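Local atomic coordinates of cGAS/DncV-like nucleotidyltransferase in E. coli homolog (Rhodothermus marinus SG0.5JP17-172, PDB entry 6E0K), a protein that joins UTP and ATP into the cyclic dinucleotide 3',3'-cUAMP, the second messenger by which a bacterial CBASS system triggers abortive infection against phage. Residues Y34-K38 and G39-V43; L75-E78 and Q79-F83; E184-K187 and P188-M192. All coordinates share one frame; numbering follows the deposited sequence.

Contact 1 of 3, residues Y34-K38 and G39-V43; sequences YKWPK and GKPEV
Pro41 sets CD and CG over the indole of Trp36, the two side chains crossing at about a right angle. Its CD stands 3.6 Å from the centroid of the Trp36 six-membered ring and only 9° off the ring normal, a CH-pi contact squarely over the face. Lys40 meets the same face over the five-membered ring: its CA sits 4.3 Å from the centroid of that ring, 25° off the normal, while its CG approaches Trp36 CD1 at 3.7 Å. From there the Lys40 chain runs extended, away from the indole, to a salt bridge with Asp32. The opposite face of the indole is covered by the Tyr34 ring, whose CD2 is 3.5 Å above the plane, so the tryptophan is held between neighbours of its own loop. Its rotation is further fixed by a hydrogen bond from NE1 to the carbonyl of Leu31.

Water also meets the backbone of the bend. One molecule accepts from Gly39 N at 2.9 Å; another accepts from Lys38 N and donates to Gly39 O at 2.8 Å, bridging the two residues. Gly39 itself takes a phi of 117°, a backbone conformation that glycine adopts readily. The Trp36 indole is thus packed between Tyr34 and Pro41 in the loop that joins helix 18-32 to strand 42-45 of the nucleotidyltransferase domain.

Contact 2 of 3, residues L75-E78 and Q79-F83; sequences LTAE and QKRRF
Glu78 grips two consecutive arginines, Arg81 and Arg82, with a separate carboxylate oxygen for each. OE1 of Glu78 takes NH2 of Arg81 at 2.9 Å on its anti lone pair, with a weak second bond from NE. OE2 of Glu78 meets NE of Arg82 at 2.7 Å on the syn side, but 35° out of the carboxylate plane. The Arg82 guanidinium stands almost perpendicular to the carboxylate, the planes 88° apart. The bend of Glu78 at chi2 (64°) carries the carboxylate forward along the helix toward both partners, and the paired positive charges would probably favour its ionised form.

At the start of helix 77-82, Thr76 in the N-cap position and Gln79 form a capping box. Gln79 N donates to Thr76 OG1 at 3.2 Å, and Thr76 N returns a bond to Gln79 OE1 at 3.0 Å, in the carbonyl plane and on a lone pair. The Gln79 amide is pinned from its other end as well, because NE2 donates to the carbonyl of Asn142. Leu75 CD2 reaches the ring edge of Phe83 at CE2, 4.0 Å away, while Leu75 CB lies 3.7 Å from Lys80 CG. Tyr139 and Phe85 meet both Leu75 and Phe83.

Contact 3 of 3, residues E184-K187 and P188-M192; sequences EWYK and PTIRM
Pro188 sets its CD against the carbonyl oxygen of Glu184, 3.1 Å away; CD occupies the position of the amide hydrogen that proline lacks. Thr189 follows and closes on Trp185 twice. Its OG1 donates to Trp185 O at 2.7 Å and its backbone N donates to the same oxygen at 3.0 Å, the two donors arriving from opposite faces of the carbonyl plane. With OG1 beside its own backbone N (chi1 -64°), the hydroxyl lies within reach of this carbonyl in the preceding turn. Ile190 then sends CD1 over one face of the Tyr186 ring, 3.8 Å from the centroid and 23° off the normal, nearest to CZ at 3.5 Å. Its CD1 also comes within 4.0 Å of CD of Lys187, the two chains lying side by side. Arg191 turns at chi3, bringing a guanidinium face over Lys187 O, and its NE and NH1 bond to the carbonyls of Ser12 and Ser52.

Tyr186 and Ile190 pack against helix 212-220 through Leu219, whereas Pro188, Thr189 and Met192 touch helix 231-244; Asn179 of helix 168-181 contacts Tyr186 and Pro188, placing 184-192 among three helices.

In the fold
The three contacts follow one another along the chain without touching. Contacts 1 and 2 both belong to the nucleotidyltransferase domain, their centres about 27 Å apart, whereas contact 3 lies across the centre of the chain from either, with its centre about 36 Å from that of contact 1 and about 43 Å from that of contact 2. Contact 3 is the one near the ATP site: the side chain of Ile190 is about 4 Å from that of ATP-binding Lys194 and about 7 Å from that of Ser212. Contact 1 comes within about 9 Å, side chain to side chain, of UTP-binding Leu119 through Trp36. Contact 2 is a surface helix turn away from the known sites.

Contact 1 of 3, residues Y34-K38 and G39-V43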
loop_
_atom_site.group_PDB
_atom_site.type_symbol
_atom_site.label_atom_id
_atom_site.label_comp_id
_atom_site.label_asym_id
_atom_site.label_seq_id
_atom_site.Cartn_x
_atom_site.Cartn_y
_atom_site.Cartn_z
ATOM N N TYR A 34 12.891 17.016 -17.720
ATOM C CA TYR A 34 14.177 17.201 -17.069
ATOM C C TYR A 34 15.264 16.407 -17.787
ATOM O O TYR A 34 14.998 15.371 -18.404
ATOM C CB TYR A 34 14.060 16.753 -15.613
ATOM C CG TYR A 34 15.194 17.164 -14.698
ATOM C CD1 TYR A 34 15.282 18.464 -14.214
ATOM C CD2 TYR A 34 16.144 16.239 -14.276
ATOM C CE1 TYR A 34 16.303 18.840 -13.361
ATOM C CE2 TYR A 34 17.172 16.610 -13.425
ATOM C CZ TYR A 34 17.239 17.908 -12.961
ATOM O OH TYR A 34 18.248 18.292 -12.112
ATOM N N LYS A 35 16.498 16.906 -17.713
ATOM C CA LYS A 35 17.641 16.211 -18.296
ATOM C C LYS A 35 18.299 15.381 -17.198
ATOM O O LYS A 35 18.887 15.929 -16.260
ATOM C CB LYS A 35 18.628 17.195 -18.923
ATOM C CG LYS A 35 19.801 16.512 -19.612
ATOM C CD LYS A 35 20.775 17.515 -20.211
ATOM C CE LYS A 35 21.963 16.813 -20.870
ATOM N NZ LYS A 35 21.553 15.952 -22.023
ATOM N N TRP A 36 18.205 14.062 -17.322
ATOM C CA TRP A 36 18.643 13.164 -16.260
ATOM C C TRP A 36 20.107 12.800 -16.447
ATOM O O TRP A 36 20.477 12.287 -17.511
ATOM C CB TRP A 36 17.776 11.925 -16.236
ATOM C CG TRP A 36 16.387 12.320 -15.883
ATOM C CD1 TRP A 36 15.368 12.581 -16.743
ATOM C CD2 TRP A 36 15.895 12.600 -14.574
ATOM N NE1 TRP A 36 14.246 12.970 -16.045
ATOM C CE2 TRP A 36 14.546 12.981 -14.706
ATOM C CE3 TRP A 36 16.455 12.525 -13.291
ATOM C CZ2 TRP A 36 13.753 13.306 -13.611
ATOM C CZ3 TRP A 36 15.672 12.842 -12.209
ATOM C CH2 TRP A 36 14.330 13.232 -12.371
ATOM N N PRO A 37 20.960 13.041 -15.466
ATOM C CA PRO A 37 22.392 12.809 -15.691
ATOM C C PRO A 37 22.788 11.341 -15.635
ATOM O O PRO A 37 23.808 10.958 -16.217
ATOM C CB PRO A 37 23.051 13.614 -14.565
ATOM C CG PRO A 37 22.050 13.629 -13.475
ATOM C CD PRO A 37 20.698 13.668 -14.158
ATOM N N LYS A 38 22.014 10.509 -14.945
ATOM C CA LYS A 38 22.459 9.142 -14.678
ATOM C C LYS A 38 21.295 8.172 -14.755
ATOM O O LYS A 38 21.204 7.218 -13.978
ATOM C CB LYS A 38 23.148 9.046 -13.314
ATOM C CG LYS A 38 24.352 9.970 -13.130
ATOM C CD LYS A 38 25.590 9.454 -13.848
ATOM C CE LYS A 38 26.763 10.415 -13.680
ATOM N NZ LYS A 38 26.482 11.752 -14.271
ATOM N N GLY A 39 20.394 8.390 -15.692
ATOM C CA GLY A 39 19.287 7.462 -15.793
ATOM C C GLY A 39 17.978 8.173 -15.517
ATOM O O GLY A 39 17.852 8.962 -14.571
ATOM N N LYS A 40 17.011 7.892 -16.330
ATOM C CA LYS A 40 15.689 8.470 -16.165
ATOM C C LYS A 40 14.834 7.546 -15.309
ATOM O O LYS A 40 14.739 6.351 -15.611
ATOM C CB LYS A 40 15.043 8.665 -17.517
ATOM C CG LYS A 40 13.705 9.309 -17.466
ATOM C CD LYS A 40 13.198 9.433 -18.877
ATOM C CE LYS A 40 11.917 10.188 -18.911
ATOM N NZ LYS A 40 11.565 10.483 -20.330
ATOM N N PRO A 41 14.214 8.034 -14.241
ATOM C CA PRO A 41 13.470 7.137 -13.357
ATOM C C PRO A 41 12.131 6.741 -13.952
ATOM O O PRO A 41 11.585 7.402 -14.841
ATOM C CB PRO A 41 13.274 7.971 -12.089
ATOM C CG PRO A 41 13.232 9.387 -12.609
ATOM C CD PRO A 41 14.247 9.414 -13.725
ATOM N N GLU A 42 11.607 5.631 -13.451
ATOM C CA GLU A 42 10.235 5.285 -13.785
ATOM C C GLU A 42 9.293 5.923 -12.776
ATOM O O GLU A 42 9.678 6.262 -11.650
ATOM C CB GLU A 42 10.030 3.770 -13.834
ATOM C CG GLU A 42 10.171 3.076 -12.503
ATOM C CD GLU A 42 9.781 1.601 -12.567
ATOM O OE1 GLU A 42 8.805 1.260 -13.266
ATOM O OE2 GLU A 42 10.456 0.787 -11.916
ATOM N N VAL A 43 8.049 6.119 -13.202
ATOM C CA VAL A 43 7.035 6.754 -12.380
ATOM C C VAL A 43 5.823 5.843 -12.399
ATOM O O VAL A 43 5.269 5.572 -13.474
ATOM C CB VAL A 43 6.665 8.153 -12.906
ATOM C CG1 VAL A 43 5.706 8.850 -11.944
ATOM C CG2 VAL A 43 7.920 8.979 -13.144
HETATM O O HOH W 1 20.412 9.947 -18.101
HETATM O O HOH W 2 19.548 10.702 -13.250
#

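Contact 2 of 3, residues L75-E78 and Q79-F83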
loop_
_atom_site.group_PDB
_atom_site.type_symbol
_atom_site.label_atom_id
_atom_site.label_comp_id
_atom_site.label_asym_id
_atom_site.label_seq_id
_atom_site.Cartn_x
_atom_site.Cartn_y
_atom_site.Cartn_z
ATOM N N LEU A 75 24.085 -7.346 -0.963
ATOM C CA LEU A 75 25.234 -8.155 -1.333
ATOM C C LEU A 75 26.452 -7.836 -0.482
ATOM O O LEU A 75 26.678 -6.685 -0.087
ATOM C CB LEU A 75 25.596 -7.918 -2.799
ATOM C CG LEU A 75 24.517 -8.300 -3.798
ATOM C CD1 LEU A 75 24.876 -7.694 -5.156
ATOM C CD2 LEU A 75 24.457 -9.833 -3.849
ATOM N N THR A 76 27.262 -8.868 -0.231
ATOM C CA THR A 76 28.579 -8.673 0.340
ATOM C C THR A 76 29.543 -8.218 -0.743
ATOM O O THR A 76 29.260 -8.300 -1.939
ATOM C CB THR A 76 29.113 -9.960 0.960
ATOM O OG1 THR A 76 29.330 -10.922 -0.087
ATOM C CG2 THR A 76 28.132 -10.512 1.992
ATOM N N ALA A 77 30.698 -7.726 -0.306
ATOM C CA ALA A 77 31.712 -7.304 -1.265
ATOM C C ALA A 77 32.108 -8.443 -2.195
ATOM O O ALA A 77 32.344 -8.226 -3.393
ATOM C CB ALA A 77 32.936 -6.776 -0.524
ATOM N N GLU A 78 32.224 -9.660 -1.655
ATOM C CA GLU A 78 32.593 -10.804 -2.480
ATOM C C GLU A 78 31.511 -11.128 -3.504
ATOM O O GLU A 78 31.824 -11.437 -4.666
ATOM C CB GLU A 78 32.888 -12.016 -1.589
ATOM C CG GLU A 78 33.052 -13.349 -2.339
ATOM C CD GLU A 78 34.257 -13.400 -3.293
ATOM O OE1 GLU A 78 35.079 -12.454 -3.349
ATOM O OE2 GLU A 78 34.389 -14.429 -3.991
ATOM N N GLN A 79 30.235 -11.053 -3.106
ATOM C CA GLN A 79 29.171 -11.329 -4.065
ATOM C C GLN A 79 29.153 -10.278 -5.161
ATOM O O GLN A 79 28.962 -10.606 -6.340
ATOM C CB GLN A 79 27.806 -11.386 -3.379
ATOM C CG GLN A 79 27.623 -12.520 -2.393
ATOM C CD GLN A 79 26.263 -12.419 -1.694
ATOM O OE1 GLN A 79 25.963 -11.405 -1.066
ATOM N NE2 GLN A 79 25.428 -13.464 -1.818
ATOM N N LYS A 80 29.368 -9.009 -4.789
ATOM C CA LYS A 80 29.438 -7.950 -5.795
ATOM C C LYS A 80 30.568 -8.210 -6.777
ATOM O O LYS A 80 30.403 -8.018 -7.991
ATOM C CB LYS A 80 29.616 -6.590 -5.117
ATOM C CG LYS A 80 28.410 -6.139 -4.320
ATOM C CD LYS A 80 28.654 -4.772 -3.697
ATOM C CE LYS A 80 27.636 -4.463 -2.619
ATOM N NZ LYS A 80 27.997 -3.172 -1.947
ATOM N N ARG A 81 31.725 -8.658 -6.267
ATOM C CA ARG A 81 32.857 -8.980 -7.134
ATOM C C ARG A 81 32.509 -10.109 -8.100
ATOM O O ARG A 81 32.788 -10.019 -9.300
ATOM C CB ARG A 81 34.089 -9.337 -6.294
ATOM C CG ARG A 81 34.943 -8.133 -5.902
ATOM C CD ARG A 81 36.325 -8.576 -5.388
ATOM N NE ARG A 81 36.196 -9.492 -4.266
ATOM C CZ ARG A 81 36.133 -9.102 -2.999
ATOM N NH1 ARG A 81 36.182 -7.812 -2.699
ATOM N NH2 ARG A 81 36.019 -10.008 -2.038
ATOM N N ARG A 82 31.885 -11.180 -7.600
ATOM C CA ARG A 82 31.558 -12.305 -8.476
ATOM C C ARG A 82 30.603 -11.895 -9.593
ATOM O O ARG A 82 30.625 -12.490 -10.675
ATOM C CB ARG A 82 30.954 -13.446 -7.657
ATOM C CG ARG A 82 31.930 -14.077 -6.660
ATOM C CD ARG A 82 33.063 -14.825 -7.366
ATOM N NE ARG A 82 33.901 -15.543 -6.408
ATOM C CZ ARG A 82 34.911 -16.346 -6.739
ATOM N NH1 ARG A 82 35.217 -16.555 -8.013
ATOM N NH2 ARG A 82 35.608 -16.951 -5.786
ATOM N N PHE A 83 29.766 -10.893 -9.349
ATOM C CA PHE A 83 28.813 -10.411 -10.341
ATOM C C PHE A 83 29.377 -9.308 -11.227
ATOM O O PHE A 83 28.690 -8.869 -12.157
ATOM C CB PHE A 83 27.545 -9.891 -9.649
ATOM C CG PHE A 83 26.650 -10.957 -9.094
ATOM C CD1 PHE A 83 26.471 -12.163 -9.749
ATOM C CD2 PHE A 83 25.942 -10.717 -7.928
ATOM C CE1 PHE A 83 25.617 -13.130 -9.233
ATOM C CE2 PHE A 83 25.088 -11.679 -7.391
ATOM C CZ PHE A 83 24.918 -12.883 -8.046
#

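Contact 3 of 3, residues E184-K187 and P188-M192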
loop_
_atom_site.group_PDB
_atom_site.type_symbol
_atom_site.label_atom_id
_atom_site.label_comp_id
_atom_site.label_asym_id
_atom_site.label_seq_id
_atom_site.Cartn_x
_atom_site.Cartn_y
_atom_site.Cartn_z
ATOM N N GLU A 184 -12.739 -11.981 -9.104
ATOM C CA GLU A 184 -12.786 -10.529 -8.990
ATOM C C GLU A 184 -13.538 -10.060 -7.751
ATOM O O GLU A 184 -13.981 -8.911 -7.687
ATOM C CB GLU A 184 -13.348 -9.898 -10.275
ATOM C CG GLU A 184 -12.486 -10.284 -11.481
ATOM C CD GLU A 184 -13.000 -9.743 -12.802
ATOM O OE1 GLU A 184 -14.027 -10.245 -13.295
ATOM O OE2 GLU A 184 -12.363 -8.818 -13.343
ATOM N N TRP A 185 -13.638 -10.912 -6.730
ATOM C CA TRP A 185 -14.271 -10.531 -5.478
ATOM C C TRP A 185 -13.305 -9.936 -4.462
ATOM O O TRP A 185 -13.756 -9.273 -3.521
ATOM C CB TRP A 185 -14.955 -11.741 -4.837
ATOM C CG TRP A 185 -16.317 -12.023 -5.412
ATOM C CD1 TRP A 185 -16.602 -12.743 -6.542
ATOM C CD2 TRP A 185 -17.570 -11.569 -4.899
ATOM N NE1 TRP A 185 -17.963 -12.780 -6.749
ATOM C CE2 TRP A 185 -18.579 -12.069 -5.753
ATOM C CE3 TRP A 185 -17.942 -10.804 -3.790
ATOM C CZ2 TRP A 185 -19.929 -11.813 -5.540
ATOM C CZ3 TRP A 185 -19.288 -10.560 -3.575
ATOM C CH2 TRP A 185 -20.265 -11.065 -4.445
ATOM N N TYR A 186 -12.000 -10.174 -4.611
ATOM C CA TYR A 186 -11.060 -9.747 -3.576
ATOM C C TYR A 186 -11.051 -8.228 -3.401
ATOM O O TYR A 186 -11.184 -7.725 -2.282
ATOM C CB TYR A 186 -9.659 -10.277 -3.905
ATOM C CG TYR A 186 -8.577 -9.843 -2.937
ATOM C CD1 TYR A 186 -8.714 -10.068 -1.565
ATOM C CD2 TYR A 186 -7.408 -9.230 -3.387
ATOM C CE1 TYR A 186 -7.729 -9.681 -0.682
ATOM C CE2 TYR A 186 -6.419 -8.835 -2.507
ATOM C CZ TYR A 186 -6.590 -9.070 -1.146
ATOM O OH TYR A 186 -5.601 -8.661 -0.284
ATOM N N LYS A 187 -10.918 -7.478 -4.489
ATOM C CA LYS A 187 -10.813 -6.029 -4.317
ATOM C C LYS A 187 -12.135 -5.410 -3.862
ATOM O O LYS A 187 -12.120 -4.552 -2.971
ATOM C CB LYS A 187 -10.309 -5.365 -5.606
ATOM C CG LYS A 187 -8.936 -5.860 -6.021
ATOM C CD LYS A 187 -7.910 -5.686 -4.929
ATOM C CE LYS A 187 -6.529 -6.110 -5.416
ATOM N NZ LYS A 187 -6.095 -5.324 -6.613
ATOM N N PRO A 188 -13.298 -5.791 -4.416
ATOM C CA PRO A 188 -14.553 -5.277 -3.838
ATOM C C PRO A 188 -14.697 -5.607 -2.368
ATOM O O PRO A 188 -15.273 -4.811 -1.615
ATOM C CB PRO A 188 -15.647 -5.958 -4.677
ATOM C CG PRO A 188 -14.969 -6.260 -5.999
ATOM C CD PRO A 188 -13.537 -6.587 -5.637
ATOM N N THR A 189 -14.190 -6.763 -1.935
ATOM C CA THR A 189 -14.304 -7.123 -0.527
ATOM C C THR A 189 -13.432 -6.220 0.337
ATOM O O THR A 189 -13.860 -5.781 1.411
ATOM C CB THR A 189 -13.940 -8.601 -0.334
ATOM O OG1 THR A 189 -14.902 -9.405 -1.035
ATOM C CG2 THR A 189 -13.991 -8.978 1.148
ATOM N N ILE A 190 -12.209 -5.923 -0.114
ATOM C CA ILE A 190 -11.376 -4.960 0.598
ATOM C C ILE A 190 -12.111 -3.640 0.751
ATOM O O ILE A 190 -12.142 -3.043 1.834
ATOM C CB ILE A 190 -10.040 -4.752 -0.129
ATOM C CG1 ILE A 190 -9.167 -6.006 -0.030
ATOM C CG2 ILE A 190 -9.306 -3.552 0.457
ATOM C CD1 ILE A 190 -7.927 -5.889 -0.926
ATOM N N ARG A 191 -12.720 -3.166 -0.336
ATOM C CA ARG A 191 -13.390 -1.872 -0.272
ATOM C C ARG A 191 -14.588 -1.920 0.661
ATOM O O ARG A 191 -14.829 -0.967 1.409
ATOM C CB ARG A 191 -13.805 -1.420 -1.675
ATOM C CG ARG A 191 -12.578 -1.231 -2.584
ATOM C CD ARG A 191 -12.930 -0.547 -3.905
ATOM N NE ARG A 191 -13.996 -1.252 -4.614
ATOM C CZ ARG A 191 -13.821 -2.035 -5.678
ATOM N NH1 ARG A 191 -12.619 -2.210 -6.215
ATOM N NH2 ARG A 191 -14.884 -2.634 -6.225
ATOM N N MET A 192 -15.342 -3.023 0.629
ATOM C CA MET A 192 -16.454 -3.211 1.559
ATOM C C MET A 192 -15.992 -3.063 3.003
ATOM O O MET A 192 -16.595 -2.324 3.787
ATOM C CB MET A 192 -17.084 -4.581 1.345
ATOM C CG MET A 192 -18.225 -4.868 2.331
ATOM S SD MET A 192 -18.752 -6.589 2.286
ATOM C CE MET A 192 -17.331 -7.422 3.006
#